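Local coordinates for hypothetical protein (Anabaena variabilis, PDB 2OBN) that is of unknown function but joins a Rossmann-like domain to a P-loop domain of the NTPase clan, so probably binds a nucleotide, at residues B[113-118]-B[130-135]; B[238-243]-B[266-271]; B[180-185]-B[225-230]. The protein carries 2 engineered substitutions. All coordinates share one frame; numbering follows the deposited sequence.

Contact 1 of 3, residues B[113-118]-B[130-135]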
loop_
_atom_site.group_PDB
_atom_site.type_symbol
_atom_site.label_atom_id
_atom_site.label_comp_id
_atom_site.label_asym_id
_atom_site.label_seq_id
_atom_site.Cartn_x
_atom_site.Cartn_y
_atom_site.Cartn_z
ATOM N N PRO B 113 0.663 -12.571 13.827
ATOM C CA PRO B 113 1.950 -13.025 14.366
ATOM C C PRO B 113 1.803 -14.001 15.547
ATOM O O PRO B 113 0.988 -13.773 16.442
ATOM C CB PRO B 113 2.612 -11.728 14.817
ATOM C CG PRO B 113 1.494 -10.835 15.141
ATOM C CD PRO B 113 0.360 -11.192 14.231
ATOM N N LEU B 114 2.597 -15.071 15.533
ATOM C CA LEU B 114 2.542 -16.119 16.543
ATOM C C LEU B 114 3.740 -16.200 17.513
ATOM O O LEU B 114 3.692 -16.965 18.480
ATOM C CB LEU B 114 2.392 -17.462 15.832
ATOM C CG LEU B 114 1.110 -17.682 15.026
ATOM C CD1 LEU B 114 1.161 -19.043 14.329
ATOM C CD2 LEU B 114 -0.131 -17.582 15.887
ATOM N N ALA B 115 4.791 -15.422 17.260
ATOM C CA ALA B 115 6.017 -15.455 18.071
ATOM C C ALA B 115 5.874 -14.929 19.498
ATOM O O ALA B 115 6.657 -15.306 20.361
ATOM C CB ALA B 115 7.141 -14.705 17.363
ATOM N N ASN B 116 4.900 -14.056 19.740
ATOM C CA ASN B 116 4.694 -13.482 21.073
ATOM C C ASN B 116 3.367 -13.864 21.725
ATOM O O ASN B 116 2.788 -13.077 22.474
ATOM C CB ASN B 116 4.865 -11.962 21.016
ATOM C CG ASN B 116 6.284 -11.560 20.674
ATOM O OD1 ASN B 116 6.551 -11.040 19.589
ATOM N ND2 ASN B 116 7.213 -11.845 21.581
ATOM N N ILE B 117 2.891 -15.070 21.440
ATOM C CA ILE B 117 1.688 -15.582 22.077
ATOM C C ILE B 117 2.171 -16.443 23.249
ATOM O O ILE B 117 2.836 -17.450 23.027
ATOM C CB ILE B 117 0.809 -16.365 21.090
ATOM C CG1 ILE B 117 0.271 -15.376 20.045
ATOM C CG2 ILE B 117 -0.321 -17.117 21.845
ATOM C CD1 ILE B 117 -0.703 -15.938 19.072
ATOM N N PRO B 118 1.858 -16.034 24.499
ATOM C CA PRO B 118 2.324 -16.763 25.690
ATOM C C PRO B 118 2.083 -18.263 25.667
ATOM O O PRO B 118 2.943 -19.027 26.091
ATOM C CB PRO B 118 1.510 -16.139 26.822
ATOM C CG PRO B 118 1.180 -14.789 26.359
ATOM C CD PRO B 118 1.040 -14.860 24.868
ATOM N N ILE B 130 10.106 -19.312 16.516
ATOM C CA ILE B 130 8.841 -19.095 15.797
ATOM C C ILE B 130 9.081 -17.904 14.855
ATOM O O ILE B 130 9.349 -16.779 15.318
ATOM C CB ILE B 130 7.637 -18.807 16.728
ATOM C CG1 ILE B 130 7.383 -20.009 17.652
ATOM C CG2 ILE B 130 6.369 -18.504 15.885
ATOM C CD1 ILE B 130 6.271 -19.784 18.681
ATOM N N TRP B 131 9.016 -18.163 13.547
ATOM C CA TRP B 131 9.234 -17.132 12.520
ATOM C C TRP B 131 7.923 -16.615 11.865
ATOM O O TRP B 131 7.232 -17.345 11.133
ATOM C CB TRP B 131 10.214 -17.651 11.459
ATOM C CG TRP B 131 10.524 -16.691 10.322
ATOM C CD1 TRP B 131 10.582 -15.335 10.397
ATOM C CD2 TRP B 131 10.927 -17.035 8.978
ATOM N NE1 TRP B 131 10.923 -14.806 9.174
ATOM C CE2 TRP B 131 11.148 -15.827 8.287
ATOM C CE3 TRP B 131 11.092 -18.247 8.285
ATOM C CZ2 TRP B 131 11.537 -15.787 6.938
ATOM C CZ3 TRP B 131 11.475 -18.206 6.933
ATOM C CH2 TRP B 131 11.686 -16.987 6.280
ATOM N N ASP B 132 7.622 -15.342 12.140
ATOM C CA ASP B 132 6.484 -14.642 11.566
ATOM C C ASP B 132 7.026 -13.952 10.328
ATOM O O ASP B 132 7.567 -12.835 10.384
ATOM C CB ASP B 132 5.887 -13.639 12.564
ATOM C CG ASP B 132 5.278 -14.321 13.779
ATOM O OD1 ASP B 132 4.657 -15.396 13.614
ATOM O OD2 ASP B 132 5.380 -13.771 14.895
ATOM N N VAL B 133 6.897 -14.665 9.215
ATOM C CA VAL B 133 7.413 -14.239 7.922
ATOM C C VAL B 133 6.911 -12.864 7.507
ATOM O O VAL B 133 7.684 -12.073 6.983
ATOM C CB VAL B 133 7.038 -15.278 6.823
ATOM C CG1 VAL B 133 7.497 -14.810 5.421
ATOM C CG2 VAL B 133 7.610 -16.650 7.176
ATOM N N ARG B 134 5.635 -12.569 7.771
ATOM C CA ARG B 134 5.076 -11.278 7.384
ATOM C C ARG B 134 5.530 -10.051 8.190
ATOM O O ARG B 134 5.113 -8.945 7.882
ATOM C CB ARG B 134 3.543 -11.349 7.282
ATOM C CG ARG B 134 3.060 -11.740 5.897
ATOM C CD ARG B 134 1.579 -12.034 5.894
ATOM N NE ARG B 134 0.980 -12.031 4.557
ATOM C CZ ARG B 134 -0.061 -12.786 4.182
ATOM N NH1 ARG B 134 -0.583 -13.709 4.975
ATOM N NH2 ARG B 134 -0.549 -12.673 2.959
ATOM N N LYS B 135 6.389 -10.220 9.194
ATOM C CA LYS B 135 6.866 -9.074 9.983
ATOM C C LYS B 135 7.610 -8.085 9.070
ATOM O O LYS B 135 8.446 -8.485 8.268
ATOM C CB LYS B 135 7.758 -9.543 11.140
ATOM C CG LYS B 135 8.173 -8.439 12.098
ATOM C CD LYS B 135 8.961 -9.000 13.282
ATOM C CE LYS B 135 9.440 -7.873 14.199
ATOM N NZ LYS B 135 10.072 -8.405 15.454
#
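The irregular segment 113-118 bends through a type I turn from Leu114 to Ile117 and lies against strand 130-132, with CA atoms 5.1 Å apart at Ala115 and Ile130. Asp132 has the largest share of the contact and accepts both of its hydrogen bonds. Its CG stands beside its own backbone N, anti to the carbonyl carbon (chi1 -66°), which sends the carboxylate across to two successive amides at the start of the turn. Leu114 N gives a nearly straight bond to Asp132 OD1 (2.8 Å, 172°), reaching that oxygen from above the carboxylate plane. Ala115 N bonds to Asp132 OD2 at 2.9 Å, on that oxygen's syn lone pair. Carbon closes in around the same group: Ala115 CB lies 3.2 Å from Asp132 OD2, and Pro113 CB, one residue before Leu114, touches the same OD2. Beside this polar clasp Ile130 lays its gamma branch, CG2, 4.1 Å from Ala115 CB and equally near Leu114 CB, while CD1, the end of the longer arm, reaches Leu114 O. The Leu114 side chain also packs on Trp93 and Leu96 of helix 92-101. Asn108, on the neighbouring strand 105-108, gives Asp132 OD1 a further hydrogen bond. The edge strand of the Rossmann-like sheet thus holds the loop that leads into helix 118-121. With amide donors at both oxygens and the asparagine as well, these donors should restrain the rotation of the carboxylate and probably favour its ionised form.

Contact 2 of 3, residues B[238-243]-B[266-271]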
loop_
_atom_site.group_PDB
_atom_site.type_symbol
_atom_site.label_atom_id
_atom_site.label_comp_id
_atom_site.label_asym_id
_atom_site.label_seq_id
_atom_site.Cartn_x
_atom_site.Cartn_y
_atom_site.Cartn_z
ATOM N N LEU B 238 -6.549 -4.920 -11.459
ATOM C CA LEU B 238 -7.910 -5.289 -11.818
ATOM C C LEU B 238 -8.684 -5.839 -10.620
ATOM O O LEU B 238 -9.901 -5.979 -10.677
ATOM C CB LEU B 238 -7.901 -6.346 -12.931
ATOM C CG LEU B 238 -7.075 -6.040 -14.173
ATOM C CD1 LEU B 238 -7.255 -7.128 -15.202
ATOM C CD2 LEU B 238 -7.460 -4.678 -14.752
ATOM N N HIS B 239 -7.964 -6.139 -9.538
ATOM C CA HIS B 239 -8.563 -6.644 -8.326
ATOM C C HIS B 239 -8.963 -5.444 -7.464
ATOM O O HIS B 239 -8.115 -4.601 -7.176
ATOM C CB HIS B 239 -7.556 -7.530 -7.614
ATOM C CG HIS B 239 -8.126 -8.295 -6.470
ATOM N ND1 HIS B 239 -8.708 -7.677 -5.386
ATOM C CD2 HIS B 239 -8.148 -9.622 -6.209
ATOM C CE1 HIS B 239 -9.092 -8.596 -4.517
ATOM N NE2 HIS B 239 -8.767 -9.784 -4.995
ATOM N N PRO B 240 -10.255 -5.367 -7.041
ATOM C CA PRO B 240 -10.765 -4.212 -6.267
ATOM C C PRO B 240 -10.178 -3.979 -4.865
ATOM O O PRO B 240 -10.398 -2.918 -4.279
ATOM C CB PRO B 240 -12.264 -4.520 -6.136
ATOM C CG PRO B 240 -12.359 -5.977 -6.274
ATOM C CD PRO B 240 -11.315 -6.376 -7.242
ATOM N N GLY B 241 -9.480 -4.960 -4.316
ATOM C CA GLY B 241 -8.896 -4.832 -2.979
ATOM C C GLY B 241 -7.381 -4.832 -2.923
ATOM O O GLY B 241 -6.814 -4.698 -1.833
ATOM N N SER B 242 -6.741 -4.903 -4.087
ATOM C CA SER B 242 -5.301 -4.979 -4.207
ATOM C C SER B 242 -4.609 -3.634 -4.378
ATOM O O SER B 242 -5.074 -2.748 -5.106
ATOM C CB SER B 242 -4.946 -5.856 -5.401
ATOM O OG SER B 242 -3.539 -5.976 -5.529
ATOM N N THR B 243 -3.463 -3.526 -3.714
ATOM C CA THR B 243 -2.625 -2.332 -3.707
ATOM C C THR B 243 -1.192 -2.609 -4.135
ATOM O O THR B 243 -0.551 -1.743 -4.719
ATOM C CB THR B 243 -2.577 -1.758 -2.239
ATOM O OG1 THR B 243 -3.857 -1.236 -1.867
ATOM C CG2 THR B 243 -1.548 -0.677 -2.050
ATOM N N THR B 266 -12.452 -14.233 -17.470
ATOM C CA THR B 266 -13.094 -12.967 -17.831
ATOM C C THR B 266 -13.463 -12.082 -16.641
ATOM O O THR B 266 -13.806 -10.922 -16.822
ATOM C CB THR B 266 -14.356 -13.228 -18.695
ATOM O OG1 THR B 266 -15.313 -14.006 -17.958
ATOM C CG2 THR B 266 -13.977 -13.977 -19.970
ATOM N N HIS B 267 -13.374 -12.614 -15.424
ATOM C CA HIS B 267 -13.747 -11.860 -14.231
ATOM C C HIS B 267 -12.803 -12.180 -13.083
ATOM O O HIS B 267 -12.175 -13.247 -13.046
ATOM C CB HIS B 267 -15.186 -12.214 -13.809
ATOM C CG HIS B 267 -16.241 -11.856 -14.816
ATOM N ND1 HIS B 267 -16.614 -12.702 -15.843
ATOM C CD2 HIS B 267 -17.024 -10.755 -14.935
ATOM C CE1 HIS B 267 -17.568 -12.130 -16.557
ATOM N NE2 HIS B 267 -17.840 -10.951 -16.024
ATOM N N ASN B 268 -12.691 -11.240 -12.146
ATOM C CA ASN B 268 -11.870 -11.417 -10.956
ATOM C C ASN B 268 -12.355 -12.683 -10.228
ATOM O O ASN B 268 -13.554 -12.982 -10.212
ATOM C CB ASN B 268 -12.033 -10.187 -10.070
ATOM C CG ASN B 268 -11.175 -10.229 -8.836
ATOM O OD1 ASN B 268 -11.689 -10.368 -7.734
ATOM N ND2 ASN B 268 -9.856 -10.102 -9.007
ATOM N N GLY B 269 -11.433 -13.446 -9.670
ATOM C CA GLY B 269 -11.787 -14.665 -8.963
ATOM C C GLY B 269 -12.503 -14.437 -7.647
ATOM O O GLY B 269 -13.554 -15.030 -7.403
ATOM N N ASN B 270 -11.933 -13.587 -6.796
ATOM C CA ASN B 270 -12.550 -13.281 -5.507
ATOM C C ASN B 270 -13.821 -12.452 -5.617
ATOM O O ASN B 270 -14.716 -12.619 -4.800
ATOM C CB ASN B 270 -11.588 -12.517 -4.591
ATOM C CG ASN B 270 -10.360 -13.321 -4.207
ATOM O OD1 ASN B 270 -9.316 -12.739 -3.866
ATOM N ND2 ASN B 270 -10.460 -14.653 -4.271
ATOM N N ASN B 271 -13.871 -11.551 -6.599
ATOM C CA ASN B 271 -15.001 -10.627 -6.806
ATOM C C ASN B 271 -15.533 -10.771 -8.250
ATOM O O ASN B 271 -15.287 -9.917 -9.102
ATOM C CB ASN B 271 -14.515 -9.205 -6.524
ATOM C CG ASN B 271 -13.807 -9.079 -5.170
ATOM O OD1 ASN B 271 -14.449 -8.979 -4.144
ATOM N ND2 ASN B 271 -12.480 -9.067 -5.181
#
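Two loops of the P-loop domain meet around the imidazole of His239, which Asn268 and Asn271 pack closely and Asn270 meets at the exposed rim. The histidine has CG anti to its backbone N (chi1 -170°), and this torsion brings the ring up to the asparagines. Both ring nitrogens are engaged in the ring plane. ND1 accepts from Gly241 N at 3.0 Å within its own type I turn, and NE2 donates to Asn270 OD1 (3.2 Å, 171°) along a lone pair of that oxygen. The amide of Asn268 stands almost upright to the imidazole, their planes 88° apart, and brings ND2 to 3.3 Å from His239 CD2, with OD1 over one ring face near the rim. The same OD1 accepts two hydrogen bonds, from Asn271 N at 2.7 Å, closing an Asx motif, and from Asn271 ND2, which comes from above the carbonyl plane. Held in this way, Asn271 ND2 meets Pro240 tip to tip, 3.3 Å from its CG. Pro240 and Asn271 also pack on Gly145 and Ser144 of the second subunit, so this side lies at the dimer interface. The contact loosens at its solvent side, where Asn270 is exposed and covers little besides the edge of the imidazole at NE2. Since ND1 accepts and NE2 donates, the pattern is consistent with a neutral His239 protonated at NE2, a tautomer that the backbone amide and the side-chain carbonyl would favour.

Contact 3 of 3, residues B[180-185]-B[225-230]; sequences RGWRSK and NYDILH
Arg183 grips the carbonyl of Asn225 side-on, NE at 3.0 Å and NH2 at 2.7 Å from the same Asn225 O, which lies close to the guanidinium plane. A bend at chi3 (46°) folds the arginine back to make this fork. Its backbone is held too: Arg183 N donates to Asp227 OD2 from above the carboxylate plane, and Arg183 O receives Asp227 N at 2.9 Å and a weak bond from Ile228 N. Farther along, the ladder turns regular, Lys185 N bonding to Ile228 O and His230 N to Lys185 O at 2.9 Å (169°), both nearly along the C=O axis. These are the rungs of neighbouring parallel strands, 184-187 at the edge and 228-231 inside, in the sheet of the P-loop domain. Joined through helices 191-197 and 208-222, the two strands form a beta-alpha-beta crossover. On the face with Ser184 and Ile228, Ser184 OG takes a weak bond from His230 NE2 (2.7 Å, 118°), and its stronger partner is His174 of helix 166-179. Tyr226 is sandwiched: Lys185 CB sits over the ring centre in a CH-pi contact, 3.8 Å from the centroid, while Arg183 NH2 covers the opposite face toward the rim as an off-centre cation-pi pair. Lys185 also makes a cation-pi contact with Tyr222. Outermost, Trp182 turns the edge of its indole to Asp227, CD1 lying 3.6 Å from OD2, and leans on Leu343 and Met347 of helix 340-347.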
loop_
_atom_site.group_PDB
_atom_site.type_symbol
_atom_site.label_atom_id
_atom_site.label_comp_id
_atom_site.label_asym_id
_atom_site.label_seq_id
_atom_site.Cartn_x
_atom_site.Cartn_y
_atom_site.Cartn_z
ATOM N N ARG B 180 21.261 -19.563 -19.641
ATOM C CA ARG B 180 21.907 -18.922 -20.776
ATOM C C ARG B 180 23.129 -18.081 -20.446
ATOM O O ARG B 180 23.663 -17.419 -21.332
ATOM C CB ARG B 180 20.865 -18.183 -21.612
ATOM C CG ARG B 180 19.984 -19.203 -22.340
ATOM C CD ARG B 180 18.764 -18.599 -22.919
ATOM N NE ARG B 180 19.046 -17.536 -23.872
ATOM C CZ ARG B 180 18.105 -16.808 -24.470
ATOM N NH1 ARG B 180 16.814 -17.033 -24.217
ATOM N NH2 ARG B 180 18.458 -15.862 -25.323
ATOM N N GLY B 181 23.568 -18.117 -19.187
ATOM C CA GLY B 181 24.811 -17.472 -18.785
ATOM C C GLY B 181 24.760 -16.109 -18.166
ATOM O O GLY B 181 25.805 -15.510 -17.925
ATOM N N TRP B 182 23.562 -15.602 -17.931
ATOM C CA TRP B 182 23.410 -14.323 -17.271
ATOM C C TRP B 182 23.490 -14.486 -15.754
ATOM O O TRP B 182 23.095 -15.521 -15.202
ATOM C CB TRP B 182 22.071 -13.668 -17.620
ATOM C CG TRP B 182 22.056 -12.938 -18.922
ATOM C CD1 TRP B 182 22.635 -11.743 -19.178
ATOM C CD2 TRP B 182 21.384 -13.320 -20.122
ATOM N NE1 TRP B 182 22.394 -11.358 -20.470
ATOM C CE2 TRP B 182 21.623 -12.309 -21.074
ATOM C CE3 TRP B 182 20.605 -14.411 -20.486
ATOM C CZ2 TRP B 182 21.119 -12.365 -22.378
ATOM C CZ3 TRP B 182 20.099 -14.463 -21.783
ATOM C CH2 TRP B 182 20.359 -13.444 -22.709
ATOM N N ARG B 183 24.038 -13.473 -15.094
ATOM C CA ARG B 183 24.027 -13.420 -13.639
ATOM C C ARG B 183 22.629 -12.928 -13.289
ATOM O O ARG B 183 22.342 -11.744 -13.431
ATOM C CB ARG B 183 25.085 -12.468 -13.117
ATOM C CG ARG B 183 26.508 -12.977 -13.331
ATOM C CD ARG B 183 27.508 -11.990 -12.768
ATOM N NE ARG B 183 27.044 -11.603 -11.439
ATOM C CZ ARG B 183 27.290 -12.274 -10.313
ATOM N NH1 ARG B 183 28.063 -13.356 -10.310
ATOM N NH2 ARG B 183 26.785 -11.841 -9.166
ATOM N N SER B 184 21.772 -13.857 -12.853
ATOM C CA SER B 184 20.355 -13.604 -12.580
ATOM C C SER B 184 20.000 -13.776 -11.104
ATOM O O SER B 184 20.546 -14.656 -10.421
ATOM C CB SER B 184 19.515 -14.589 -13.421
ATOM O OG SER B 184 18.122 -14.393 -13.262
ATOM N N LYS B 185 19.112 -12.912 -10.609
ATOM C CA LYS B 185 18.615 -13.022 -9.247
ATOM C C LYS B 185 17.094 -12.878 -9.181
ATOM O O LYS B 185 16.522 -11.971 -9.789
ATOM C CB LYS B 185 19.214 -11.982 -8.314
ATOM C CG LYS B 185 19.197 -12.514 -6.875
ATOM C CD LYS B 185 19.329 -11.492 -5.816
ATOM C CE LYS B 185 19.661 -12.157 -4.464
ATOM N NZ LYS B 185 18.956 -13.435 -4.157
ATOM N N ASN B 225 25.019 -6.089 -8.528
ATOM C CA ASN B 225 25.713 -7.365 -8.653
ATOM C C ASN B 225 25.169 -8.344 -9.688
ATOM O O ASN B 225 25.727 -9.410 -9.858
ATOM C CB ASN B 225 25.786 -8.049 -7.285
ATOM C CG ASN B 225 26.684 -7.310 -6.316
ATOM O OD1 ASN B 225 27.779 -6.845 -6.674
ATOM N ND2 ASN B 225 26.237 -7.209 -5.073
ATOM N N TYR B 226 24.097 -7.990 -10.384
ATOM C CA TYR B 226 23.503 -8.896 -11.348
ATOM C C TYR B 226 23.213 -8.176 -12.662
ATOM O O TYR B 226 23.172 -6.943 -12.711
ATOM C CB TYR B 226 22.234 -9.542 -10.727
ATOM C CG TYR B 226 22.554 -10.444 -9.542
ATOM C CD1 TYR B 226 22.652 -9.935 -8.254
ATOM C CD2 TYR B 226 22.805 -11.796 -9.723
ATOM C CE1 TYR B 226 22.983 -10.755 -7.166
ATOM C CE2 TYR B 226 23.131 -12.622 -8.653
ATOM C CZ TYR B 226 23.215 -12.096 -7.379
ATOM O OH TYR B 226 23.539 -12.929 -6.333
ATOM N N ASP B 227 23.062 -8.960 -13.725
ATOM C CA ASP B 227 22.688 -8.447 -15.042
ATOM C C ASP B 227 21.166 -8.254 -15.083
ATOM O O ASP B 227 20.661 -7.389 -15.780
ATOM C CB ASP B 227 23.042 -9.456 -16.143
ATOM C CG ASP B 227 24.500 -9.780 -16.200
ATOM O OD1 ASP B 227 25.333 -8.861 -15.989
ATOM O OD2 ASP B 227 24.824 -10.959 -16.477
ATOM N N ILE B 228 20.448 -9.096 -14.356
ATOM C CA ILE B 228 18.998 -9.046 -14.350
ATOM C C ILE B 228 18.377 -9.418 -13.002
ATOM O O ILE B 228 18.779 -10.392 -12.359
ATOM C CB ILE B 228 18.411 -9.951 -15.474
ATOM C CG1 ILE B 228 16.884 -9.823 -15.552
ATOM C CG2 ILE B 228 18.849 -11.415 -15.300
ATOM C CD1 ILE B 228 16.256 -10.509 -16.798
ATOM N N LEU B 229 17.408 -8.604 -12.583
ATOM C CA LEU B 229 16.618 -8.861 -11.386
ATOM C C LEU B 229 15.211 -9.230 -11.821
ATOM O O LEU B 229 14.625 -8.546 -12.662
ATOM C CB LEU B 229 16.582 -7.645 -10.451
ATOM C CG LEU B 229 17.721 -7.506 -9.426
ATOM C CD1 LEU B 229 19.069 -7.581 -10.034
ATOM C CD2 LEU B 229 17.572 -6.232 -8.654
ATOM N N HIS B 230 14.691 -10.323 -11.260
ATOM C CA HIS B 230 13.321 -10.782 -11.502
ATOM C C HIS B 230 12.498 -10.545 -10.234
ATOM O O HIS B 230 12.566 -11.328 -9.288
ATOM C CB HIS B 230 13.299 -12.273 -11.850
ATOM C CG HIS B 230 14.214 -12.637 -12.975
ATOM N ND1 HIS B 230 13.796 -12.696 -14.285
ATOM C CD2 HIS B 230 15.538 -12.922 -12.986
ATOM C CE1 HIS B 230 14.824 -13.016 -15.054
ATOM N NE2 HIS B 230 15.892 -13.161 -14.290
#

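In the fold
Contact 1 belongs to the Rossmann-like domain, whereas contacts 2 and 3 share the P-loop domain; the nearest atoms of contacts 2 and 3 are about 17 Å apart. Contact 2 is the most buried and joins two loops with no regular strand, relying on side-chain amides and an imidazole beside the second subunit. Contacts 1 and 3 are partly buried and each uses an edge strand of a parallel sheet, but differently: in contact 1 a carboxylate captures loop amides, while in contact 3 strand pairs with strand through backbone bonds, with charged and aromatic side chains toward the surface. Strand 228-231 of contact 3 runs on into the loop that supplies 238-243 to contact 2.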